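Local coordinates for hypothetical protein (Parabacteroides merdae, PDB 4OO3) that is a putative oxidoreductase that probably binds a nicotinamide dinucleotide in its Rossmann-fold domain and transfers hydride to or from a substrate not yet identified, at residues A[22-32]-A[395-404]; A[90-101]-A[113-123]. All coordinates share one frame; numbering follows the deposited sequence. Where two conformers were deposited one is given.

Contact 1 of 2, residues A[22-32]-A[395-404]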
loop_
_atom_site.group_PDB
_atom_site.type_symbol
_atom_site.label_atom_id
_atom_site.label_comp_id
_atom_site.label_asym_id
_atom_site.label_seq_id
_atom_site.Cartn_x
_atom_site.Cartn_y
_atom_site.Cartn_z
ATOM N N PHE A 22 3.607 -8.189 9.748
ATOM C CA PHE A 22 2.979 -7.472 10.877
ATOM C C PHE A 22 1.520 -7.096 10.614
ATOM O O PHE A 22 0.694 -7.058 11.525
ATOM C CB PHE A 22 3.812 -6.204 11.181
ATOM C CG PHE A 22 3.193 -5.257 12.189
ATOM C CD1 PHE A 22 2.668 -5.721 13.388
ATOM C CD2 PHE A 22 3.193 -3.887 11.954
ATOM C CE1 PHE A 22 2.122 -4.849 14.314
ATOM C CE2 PHE A 22 2.655 -3.006 12.878
ATOM C CZ PHE A 22 2.117 -3.489 14.060
ATOM N N HIS A 23 1.205 -6.791 9.357
ATOM C CA HIS A 23 -0.152 -6.353 8.984
ATOM C C HIS A 23 -1.233 -7.401 9.243
ATOM O O HIS A 23 -2.375 -7.043 9.529
ATOM C CB HIS A 23 -0.215 -5.889 7.529
ATOM C CG HIS A 23 0.546 -4.630 7.268
ATOM N ND1 HIS A 23 0.800 -4.163 5.999
ATOM C CD2 HIS A 23 1.129 -3.751 8.117
ATOM C CE1 HIS A 23 1.496 -3.044 6.074
ATOM N NE2 HIS A 23 1.706 -2.772 7.348
ATOM N N ALA A 24 -0.877 -8.680 9.172
ATOM C CA ALA A 24 -1.794 -9.735 9.590
ATOM C C ALA A 24 -2.274 -9.498 11.028
ATOM O O ALA A 24 -3.449 -9.696 11.338
ATOM C CB ALA A 24 -1.135 -11.102 9.469
ATOM N N ALA A 25 -1.367 -9.067 11.899
ATOM C CA ALA A 25 -1.720 -8.774 13.288
ATOM C C ALA A 25 -2.337 -7.392 13.447
ATOM O O ALA A 25 -3.231 -7.206 14.258
ATOM C CB ALA A 25 -0.503 -8.911 14.191
ATOM N N LEU A 26 -1.872 -6.423 12.665
ATOM C CA LEU A 26 -2.323 -5.039 12.811
ATOM C C LEU A 26 -3.835 -4.914 12.673
ATOM O O LEU A 26 -4.439 -4.027 13.262
ATOM C CB LEU A 26 -1.627 -4.137 11.786
ATOM C CG LEU A 26 -1.700 -2.620 11.974
ATOM C CD1 LEU A 26 -1.388 -2.229 13.412
ATOM C CD2 LEU A 26 -0.742 -1.931 11.013
ATOM N N VAL A 27 -4.443 -5.807 11.899
ATOM C CA VAL A 27 -5.901 -5.863 11.786
ATOM C C VAL A 27 -6.560 -6.001 13.156
ATOM O O VAL A 27 -7.647 -5.470 13.384
ATOM C CB VAL A 27 -6.347 -7.043 10.886
ATOM C CG1 VAL A 27 -7.851 -7.269 10.971
ATOM C CG2 VAL A 27 -5.932 -6.796 9.439
ATOM N N GLN A 28 -5.893 -6.719 14.056
ATOM C CA GLN A 28 -6.411 -7.009 15.388
ATOM C C GLN A 28 -5.838 -6.097 16.477
ATOM O O GLN A 28 -6.031 -6.354 17.668
ATOM C CB GLN A 28 -6.109 -8.467 15.734
ATOM C CG GLN A 28 -6.803 -9.468 14.835
ATOM C CD GLN A 28 -6.482 -10.891 15.232
ATOM O OE1 GLN A 28 -6.651 -11.282 16.394
ATOM N NE2 GLN A 28 -5.998 -11.674 14.279
ATOM N N LYS A 29 -5.142 -5.038 16.071
ATOM C CA LYS A 29 -4.582 -4.051 17.003
ATOM C C LYS A 29 -5.652 -3.442 17.911
ATOM O O LYS A 29 -5.363 -3.087 19.058
ATOM C CB LYS A 29 -3.871 -2.942 16.214
ATOM C CG LYS A 29 -3.217 -1.833 17.036
ATOM C CD LYS A 29 -1.838 -2.233 17.532
ATOM C CE LYS A 29 -1.077 -1.044 18.093
ATOM N NZ LYS A 29 0.395 -1.268 18.066
ATOM N N VAL A 30 -6.875 -3.304 17.401
ATOM C CA VAL A 30 -7.974 -2.771 18.212
ATOM C C VAL A 30 -9.200 -3.668 18.146
ATOM O O VAL A 30 -9.383 -4.422 17.188
ATOM C CB VAL A 30 -8.354 -1.319 17.818
ATOM C CG1 VAL A 30 -7.108 -0.456 17.651
ATOM C CG2 VAL A 30 -9.169 -1.290 16.544
ATOM N N SER A 31 -10.045 -3.550 19.164
ATOM C CA SER A 31 -11.185 -4.439 19.349
ATOM C C SER A 31 -12.469 -3.875 18.736
ATOM O O SER A 31 -13.297 -3.292 19.432
ATOM C CB SER A 31 -11.398 -4.688 20.845
ATOM O OG SER A 31 -10.180 -5.029 21.477
ATOM N N TYR A 32 -12.647 -4.071 17.437
ATOM C CA TYR A 32 -13.883 -3.648 16.763
ATOM C C TYR A 32 -15.046 -4.522 17.259
ATOM O O TYR A 32 -14.939 -5.749 17.250
ATOM C CB TYR A 32 -13.734 -3.744 15.238
ATOM C CG TYR A 32 -12.485 -3.075 14.704
ATOM C CD1 TYR A 32 -12.444 -1.697 14.500
ATOM C CD2 TYR A 32 -11.339 -3.815 14.422
ATOM C CE1 TYR A 32 -11.302 -1.072 14.018
ATOM C CE2 TYR A 32 -10.192 -3.203 13.940
ATOM C CZ TYR A 32 -10.179 -1.830 13.736
ATOM O OH TYR A 32 -9.039 -1.211 13.274
ATOM N N HIS A 395 1.083 5.599 10.556
ATOM C CA HIS A 395 0.741 4.437 9.725
ATOM C C HIS A 395 -0.346 3.513 10.289
ATOM O O HIS A 395 -1.256 3.099 9.566
ATOM C CB HIS A 395 1.986 3.598 9.452
ATOM C CG HIS A 395 1.699 2.366 8.660
ATOM N ND1 HIS A 395 1.283 2.413 7.348
ATOM C CD2 HIS A 395 1.719 1.058 9.004
ATOM C CE1 HIS A 395 1.074 1.186 6.911
ATOM N NE2 HIS A 395 1.341 0.345 7.892
ATOM N N GLU A 396 -0.237 3.167 11.566
ATOM C CA GLU A 396 -1.183 2.237 12.175
ATOM C C GLU A 396 -2.604 2.786 12.160
ATOM O O GLU A 396 -3.547 2.052 11.873
ATOM C CB GLU A 396 -0.752 1.888 13.593
ATOM C CG GLU A 396 0.554 1.117 13.617
ATOM C CD GLU A 396 0.878 0.551 14.978
ATOM O OE1 GLU A 396 0.281 0.999 15.975
ATOM O OE2 GLU A 396 1.739 -0.346 15.040
ATOM N N ALA A 397 -2.748 4.075 12.446
ATOM C CA ALA A 397 -4.040 4.752 12.337
ATOM C C ALA A 397 -4.559 4.723 10.898
ATOM O O ALA A 397 -5.753 4.538 10.675
ATOM C CB ALA A 397 -3.929 6.186 12.827
ATOM N N HIS A 398 -3.662 4.884 9.925
ATOM C CA HIS A 398 -4.057 4.786 8.515
ATOM C C HIS A 398 -4.573 3.388 8.189
ATOM O O HIS A 398 -5.519 3.238 7.421
ATOM C CB HIS A 398 -2.909 5.130 7.555
ATOM C CG HIS A 398 -2.389 6.523 7.709
ATOM N ND1 HIS A 398 -1.056 6.841 7.555
ATOM C CD2 HIS A 398 -3.019 7.681 8.018
ATOM C CE1 HIS A 398 -0.887 8.133 7.762
ATOM N NE2 HIS A 398 -2.064 8.668 8.042
ATOM N N PHE A 399 -3.925 2.378 8.764
ATOM C CA PHE A 399 -4.290 0.980 8.545
ATOM C C PHE A 399 -5.641 0.665 9.189
ATOM O O PHE A 399 -6.473 -0.025 8.598
ATOM C CB PHE A 399 -3.195 0.081 9.123
ATOM C CG PHE A 399 -3.302 -1.363 8.726
ATOM C CD1 PHE A 399 -4.145 -2.226 9.411
ATOM C CD2 PHE A 399 -2.520 -1.869 7.696
ATOM C CE1 PHE A 399 -4.233 -3.560 9.055
ATOM C CE2 PHE A 399 -2.607 -3.203 7.337
ATOM C CZ PHE A 399 -3.461 -4.049 8.019
ATOM N N GLY A 400 -5.844 1.170 10.405
ATOM C CA GLY A 400 -7.109 1.013 11.122
ATOM C C GLY A 400 -8.292 1.615 10.384
ATOM O O GLY A 400 -9.383 1.054 10.406
ATOM N N GLN A 401 -8.073 2.748 9.716
ATOM C CA GLN A 401 -9.133 3.393 8.950
ATOM C C GLN A 401 -9.585 2.503 7.796
ATOM O O GLN A 401 -10.779 2.411 7.517
ATOM C CB GLN A 401 -8.674 4.747 8.403
ATOM C CG GLN A 401 -8.573 5.845 9.438
ATOM C CD GLN A 401 -7.968 7.117 8.863
ATOM O OE1 GLN A 401 -8.479 7.667 7.882
ATOM N NE2 GLN A 401 -6.874 7.590 9.465
ATOM N N VAL A 402 -8.629 1.845 7.142
ATOM C CA VAL A 402 -8.941 0.925 6.050
ATOM C C VAL A 402 -9.750 -0.255 6.572
ATOM O O VAL A 402 -10.754 -0.638 5.969
ATOM C CB VAL A 402 -7.672 0.398 5.334
ATOM C CG1 VAL A 402 -8.046 -0.552 4.200
ATOM C CG2 VAL A 402 -6.843 1.552 4.786
ATOM N N THR A 403 -9.314 -0.829 7.689
ATOM C CA THR A 403 -10.008 -1.975 8.287
ATOM C C THR A 403 -11.454 -1.619 8.637
ATOM O O THR A 403 -12.371 -2.378 8.328
ATOM C CB THR A 403 -9.262 -2.500 9.535
ATOM O OG1 THR A 403 -7.888 -2.740 9.206
ATOM C CG2 THR A 403 -9.870 -3.784 10.028
ATOM N N GLU A 404 -11.641 -0.454 9.260
ATOM C CA GLU A 404 -12.973 0.085 9.575
ATOM C C GLU A 404 -13.822 0.286 8.332
ATOM O O GLU A 404 -15.010 -0.045 8.332
ATOM C CB GLU A 404 -12.861 1.431 10.281
ATOM C CG GLU A 404 -12.339 1.356 11.702
ATOM C CD GLU A 404 -11.989 2.725 12.258
ATOM O OE1 GLU A 404 -12.746 3.688 11.995
ATOM O OE2 GLU A 404 -10.949 2.837 12.949
#
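His23 and Leu26 meet Phe399 at the centre of this junction, where the short helix 22-26, just after the first strand of the Rossmann fold, packs against helix 395-412 of the C-terminal part of the chain. The two helical segments run at 61° to each other, and long side chains bridge the gap between them. Leu26 lays CD2 over one face of the Phe399 ring, 3.8 Å from its centroid, a CH-pi contact. At the rim of the same ring, Val27 CG2 lies in its plane, 3.7 Å from Phe399 CE1. His23 completes an aromatic cluster with Phe399 and His395: Phe399 CE2 sits over a face of the His23 imidazole, 3.5 Å from His23 CG, the two ring planes being inclined. The histidines join rim to rim through a nearly straight hydrogen bond (162°) between His23 NE2 and His395 NE2, 3.2 Å long, in which either may be the donor. The other ring nitrogen of His23, ND1, pairs with Asp118 OD2, which probably fixes the rotation of the imidazole. Toward the edge of the contact, Lys29 bends at its second torsion (83°) to bring NZ within 3.1 Å of Glu396 OE1, a salt bridge that meets the syn side of the carboxylate. Further along, Tyr32 CE1 rests 3.5 Å from Glu404 CG. Second-shell support comes from Thr403, whose OG1 donates to Phe399 O at 3.1 Å from above the carbonyl plane, while its CG2 approaches Val27 CG1 at 4.1 Å.

Contact 2 of 2, residues A[90-101]-A[113-123]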
loop_
_atom_site.group_PDB
_atom_site.type_symbol
_atom_site.label_atom_id
_atom_site.label_comp_id
_atom_site.label_asym_id
_atom_site.label_seq_id
_atom_site.Cartn_x
_atom_site.Cartn_y
_atom_site.Cartn_z
ATOM N N ASN A 90 -15.771 -16.196 8.492
ATOM C CA ASN A 90 -16.401 -15.571 7.324
ATOM C C ASN A 90 -15.615 -14.388 6.738
ATOM O O ASN A 90 -16.049 -13.792 5.758
ATOM C CB ASN A 90 -17.830 -15.147 7.655
ATOM C CG ASN A 90 -17.900 -14.193 8.830
ATOM O OD1 ASN A 90 -16.947 -13.472 9.126
ATOM N ND2 ASN A 90 -19.033 -14.179 9.502
ATOM N N VAL A 91 -14.467 -14.050 7.334
ATOM C CA VAL A 91 -13.531 -13.095 6.741
ATOM C C VAL A 91 -12.103 -13.601 6.937
ATOM O O VAL A 91 -11.683 -13.852 8.069
ATOM C CB VAL A 91 -13.630 -11.698 7.391
ATOM C CG1 VAL A 91 -12.600 -10.752 6.789
ATOM C CG2 VAL A 91 -15.032 -11.128 7.240
HETATM N N MSE A 92 -11.359 -13.717 5.838
HETATM C CA MSE A 92 -9.989 -14.208 5.869
HETATM C C MSE A 92 -9.038 -13.054 5.722
HETATM O O MSE A 92 -9.209 -12.208 4.842
HETATM C CB MSE A 92 -9.793 -15.197 4.726
HETATM C CG MSE A 92 -8.477 -15.971 4.838
HETATM SE SE MSE A 92 -7.030 -15.013 3.890
HETATM C CE MSE A 92 -7.488 -15.621 2.092
ATOM N N ILE A 93 -8.017 -13.020 6.576
ATOM C CA ILE A 93 -6.994 -11.989 6.540
ATOM C C ILE A 93 -5.699 -12.561 5.960
ATOM O O ILE A 93 -5.100 -13.467 6.548
ATOM C CB ILE A 93 -6.698 -11.459 7.961
ATOM C CG1 ILE A 93 -7.987 -10.963 8.636
ATOM C CG2 ILE A 93 -5.630 -10.370 7.913
ATOM C CD1 ILE A 93 -8.694 -9.850 7.892
ATOM N N GLN A 94 -5.253 -12.027 4.825
ATOM C CA GLN A 94 -4.027 -12.516 4.178
ATOM C C GLN A 94 -2.932 -11.447 4.146
ATOM O O GLN A 94 -3.058 -10.442 3.461
ATOM C CB GLN A 94 -4.327 -13.030 2.759
ATOM C CG GLN A 94 -3.613 -14.340 2.413
ATOM C CD GLN A 94 -2.090 -14.231 2.496
ATOM O OE1 GLN A 94 -1.499 -13.288 1.972
ATOM N NE2 GLN A 94 -1.451 -15.189 3.172
ATOM N N ALA A 95 -1.864 -11.673 4.904
ATOM C CA ALA A 95 -0.681 -10.821 4.859
ATOM C C ALA A 95 0.562 -11.653 5.138
ATOM O O ALA A 95 0.751 -12.147 6.248
ATOM C CB ALA A 95 -0.782 -9.680 5.862
ATOM N N GLY A 96 1.400 -11.802 4.116
ATOM C CA GLY A 96 2.645 -12.526 4.247
ATOM C C GLY A 96 3.226 -12.901 2.906
ATOM O O GLY A 96 3.559 -12.035 2.094
ATOM N N ASN A 97 3.340 -14.201 2.673
ATOM C CA ASN A 97 3.957 -14.703 1.461
ATOM C C ASN A 97 3.124 -14.391 0.217
ATOM O O ASN A 97 2.065 -14.972 0.006
ATOM C CB ASN A 97 4.207 -16.201 1.578
ATOM C CG ASN A 97 5.164 -16.702 0.533
ATOM O OD1 ASN A 97 4.892 -16.606 -0.661
ATOM N ND2 ASN A 97 6.308 -17.209 0.971
ATOM N N ASN A 98 3.632 -13.483 -0.610
ATOM C CA ASN A 98 2.894 -12.969 -1.761
ATOM C C ASN A 98 2.890 -13.906 -2.960
ATOM O O ASN A 98 2.058 -13.765 -3.851
ATOM C CB ASN A 98 3.445 -11.599 -2.172
ATOM C CG ASN A 98 3.266 -10.552 -1.086
ATOM O OD1 ASN A 98 2.252 -10.528 -0.404
ATOM N ND2 ASN A 98 4.249 -9.681 -0.925
ATOM N N GLY A 99 3.817 -14.855 -2.992
ATOM C CA GLY A 99 3.848 -15.856 -4.058
ATOM C C GLY A 99 2.682 -16.822 -3.942
ATOM O O GLY A 99 2.058 -17.178 -4.938
ATOM N N LYS A 100 2.394 -17.223 -2.706
ATOM C CA LYS A 100 1.255 -18.077 -2.378
ATOM C C LYS A 100 -0.109 -17.354 -2.329
ATOM O O LYS A 100 -1.151 -17.994 -2.387
ATOM C CB LYS A 100 1.498 -18.714 -1.008
ATOM C CG LYS A 100 2.672 -19.676 -0.926
ATOM C CD LYS A 100 3.082 -19.895 0.527
ATOM C CE LYS A 100 3.278 -21.360 0.871
ATOM N NZ LYS A 100 4.601 -21.860 0.415
ATOM N N LYS A 101 -0.098 -16.030 -2.221
ATOM C CA LYS A 101 -1.288 -15.274 -1.828
ATOM C C LYS A 101 -2.488 -15.439 -2.752
ATOM O O LYS A 101 -3.604 -15.647 -2.284
ATOM C CB LYS A 101 -0.949 -13.790 -1.730
ATOM C CG LYS A 101 -2.112 -12.901 -1.320
ATOM C CD LYS A 101 -1.767 -11.427 -1.490
ATOM C CE LYS A 101 -0.779 -10.933 -0.451
ATOM N NZ LYS A 101 -1.406 -10.794 0.890
ATOM N N ILE A 113 -16.048 -17.183 1.601
ATOM C CA ILE A 113 -15.406 -16.417 2.674
ATOM C C ILE A 113 -14.848 -15.097 2.136
ATOM O O ILE A 113 -14.069 -15.095 1.177
ATOM C CB ILE A 113 -14.279 -17.248 3.327
ATOM C CG1 ILE A 113 -14.872 -18.523 3.946
ATOM C CG2 ILE A 113 -13.533 -16.436 4.376
ATOM C CD1 ILE A 113 -13.845 -19.536 4.408
ATOM N N ASN A 114 -15.249 -13.981 2.755
ATOM C CA ASN A 114 -14.774 -12.644 2.350
ATOM C C ASN A 114 -13.286 -12.525 2.609
ATOM O O ASN A 114 -12.757 -13.244 3.452
ATOM C CB ASN A 114 -15.490 -11.541 3.130
ATOM C CG ASN A 114 -16.994 -11.542 2.918
ATOM O OD1 ASN A 114 -17.499 -11.004 1.938
ATOM N ND2 ASN A 114 -17.716 -12.121 3.857
ATOM N N VAL A 115 -12.606 -11.620 1.906
ATOM C CA VAL A 115 -11.145 -11.515 2.032
ATOM C C VAL A 115 -10.642 -10.073 2.125
ATOM O O VAL A 115 -10.924 -9.248 1.256
ATOM C CB VAL A 115 -10.438 -12.202 0.845
ATOM C CG1 VAL A 115 -8.923 -12.055 0.942
ATOM C CG2 VAL A 115 -10.828 -13.665 0.769
ATOM N N LEU A 116 -9.893 -9.787 3.183
ATOM C CA LEU A 116 -9.095 -8.568 3.271
ATOM C C LEU A 116 -7.631 -8.988 3.139
ATOM O O LEU A 116 -7.093 -9.695 3.991
ATOM C CB LEU A 116 -9.325 -7.845 4.608
ATOM C CG LEU A 116 -8.570 -6.531 4.845
ATOM C CD1 LEU A 116 -9.018 -5.466 3.855
ATOM C CD2 LEU A 116 -8.783 -6.036 6.265
ATOM N N SER A 117 -6.984 -8.551 2.067
ATOM C CA SER A 117 -5.591 -8.895 1.838
ATOM C C SER A 117 -4.750 -7.644 1.811
ATOM O O SER A 117 -5.150 -6.629 1.252
ATOM C CB SER A 117 -5.443 -9.624 0.506
ATOM O OG SER A 117 -4.076 -9.766 0.153
ATOM N N ASP A 118 -3.572 -7.719 2.407
ATOM C CA ASP A 118 -2.559 -6.717 2.174
ATOM C C ASP A 118 -2.162 -6.739 0.693
ATOM O O ASP A 118 -2.382 -7.725 -0.021
ATOM C CB ASP A 118 -1.328 -6.999 3.032
ATOM C CG ASP A 118 -0.463 -5.766 3.239
ATOM O OD1 ASP A 118 -0.841 -4.668 2.762
ATOM O OD2 ASP A 118 0.590 -5.897 3.898
ATOM N N LYS A 119 -1.599 -5.638 0.228
ATOM C CA LYS A 119 -0.956 -5.612 -1.081
ATOM C C LYS A 119 0.344 -6.426 -1.074
ATOM O O LYS A 119 0.915 -6.683 -0.013
ATOM C CB LYS A 119 -0.679 -4.169 -1.520
ATOM C CG LYS A 119 -0.083 -3.256 -0.444
ATOM C CD LYS A 119 1.359 -2.866 -0.695
ATOM C CE LYS A 119 2.332 -3.988 -0.414
ATOM N NZ LYS A 119 3.661 -3.425 -0.088
ATOM N N PRO A 120 0.809 -6.868 -2.257
ATOM C CA PRO A 120 0.140 -6.898 -3.551
ATOM C C PRO A 120 -0.617 -8.209 -3.728
ATOM O O PRO A 120 -0.071 -9.279 -3.436
ATOM C CB PRO A 120 1.306 -6.835 -4.541
ATOM C CG PRO A 120 2.430 -7.499 -3.834
ATOM C CD PRO A 120 2.212 -7.321 -2.358
HETATM N N MSE A 121 -1.854 -8.121 -4.213
HETATM C CA MSE A 121 -2.700 -9.305 -4.465
HETATM C C MSE A 121 -2.308 -10.058 -5.704
HETATM O O MSE A 121 -2.799 -11.159 -5.934
HETATM C CB MSE A 121 -4.173 -8.886 -4.540
HETATM C CG MSE A 121 -4.613 -8.339 -3.185
HETATM SE SE MSE A 121 -6.575 -8.404 -3.029
HETATM C CE MSE A 121 -6.948 -7.018 -4.364
ATOM N N ALA A 122 -1.435 -9.475 -6.521
ATOM C CA ALA A 122 -0.812 -10.191 -7.640
ATOM C C ALA A 122 0.591 -9.642 -7.875
ATOM O O ALA A 122 0.791 -8.429 -7.772
ATOM C CB ALA A 122 -1.652 -10.063 -8.903
ATOM N N ILE A 123 1.539 -10.537 -8.189
ATOM C CA ILE A 123 2.958 -10.185 -8.381
ATOM C C ILE A 123 3.502 -10.463 -9.793
ATOM O O ILE A 123 4.698 -10.298 -10.042
ATOM C CB ILE A 123 3.869 -10.910 -7.360
ATOM C CG1 ILE A 123 3.847 -12.428 -7.572
ATOM C CG2 ILE A 123 3.465 -10.562 -5.943
ATOM C CD1 ILE A 123 4.817 -13.179 -6.678
HETATM O O HOH W 1 3.467 -7.406 0.869
HETATM O O HOH W 2 0.069 -11.773 -4.964
#
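Val91 to Gln94 and Asn114 to Ser117 pair as neighbouring parallel strands of a Rossmann beta-alpha-beta unit, with helix 98-110 as the crossover. This half is tight and buried. Met92 N donates to Asn114 O at 2.8 Å, and the ladder runs on through Leu116 and Gln94 to Asp118 N. At its start Asn90 O takes two bonds from Asn114: one from the backbone N, the other from ND2, 3.0 Å away and nearly along the C=O axis; Asn114 OD1 accepts from Met144 N, so the amide is held at both ends. Ile93 CD1 touches Leu116 CB at 3.9 Å on one face, and the Met92 methyl meets Val115 on the other.

Beyond the strands Lys101 folds back, bent at its last two torsions (-72° and -73°), so that NZ reaches Gln94 OE1 at 2.7 Å and Ser117 OG at 3.0 Å, tying the start of helix 98-110 to both strand ends. With an alanine at this position, Gln94 OE1 and Ser117 OG would probably lose the lysine donor, leaving the Gln94 amide with its weak bond to Leu17 O.

Where the chains diverge, direct pairing gives way to water. Asn98 ND2 lies 3.4 Å from CD of cis-Pro120, and a water links that ND2, also bonded to Gln212, to Lys119 O; solvent-exposed Gly99 merely brushes Ile123. Asp118-Lys119-Pro120 resembles the Glu-Lys-Pro motif of related oxidoreductases, consistent with a place beside the cofactor site. Held by neutral oxygens, the buried ammonium is probably stabilised by their dipoles; Asp118 OD2 lies 6.1 Å from Lys101 NZ.

Overall arrangement
Contact 2 is nested within the long chain loop closed by contact 1; their centres lie about 15 Å apart, yet they touch directly. At 2.7 Å, the probable hydrogen bond from His23 ND1 to Asp118 OD2 joins the aromatic cluster of contact 1 to the end of the parallel ladder. Beside it, Ala24 N lies 3.5 Å from Ala95 CB and Val27 CG2 packs 3.9 Å from Ile93 CG2, so part of the chain at 22-27 lies between helix 395-412 and the end of strand 91-94. That helix continues over the sheet, where Phe406 meets Val91 and Leu116. The His23-Asp118 meeting lies at the C-terminal ends of the strands, the edge where Rossmann folds generally bind dinucleotides.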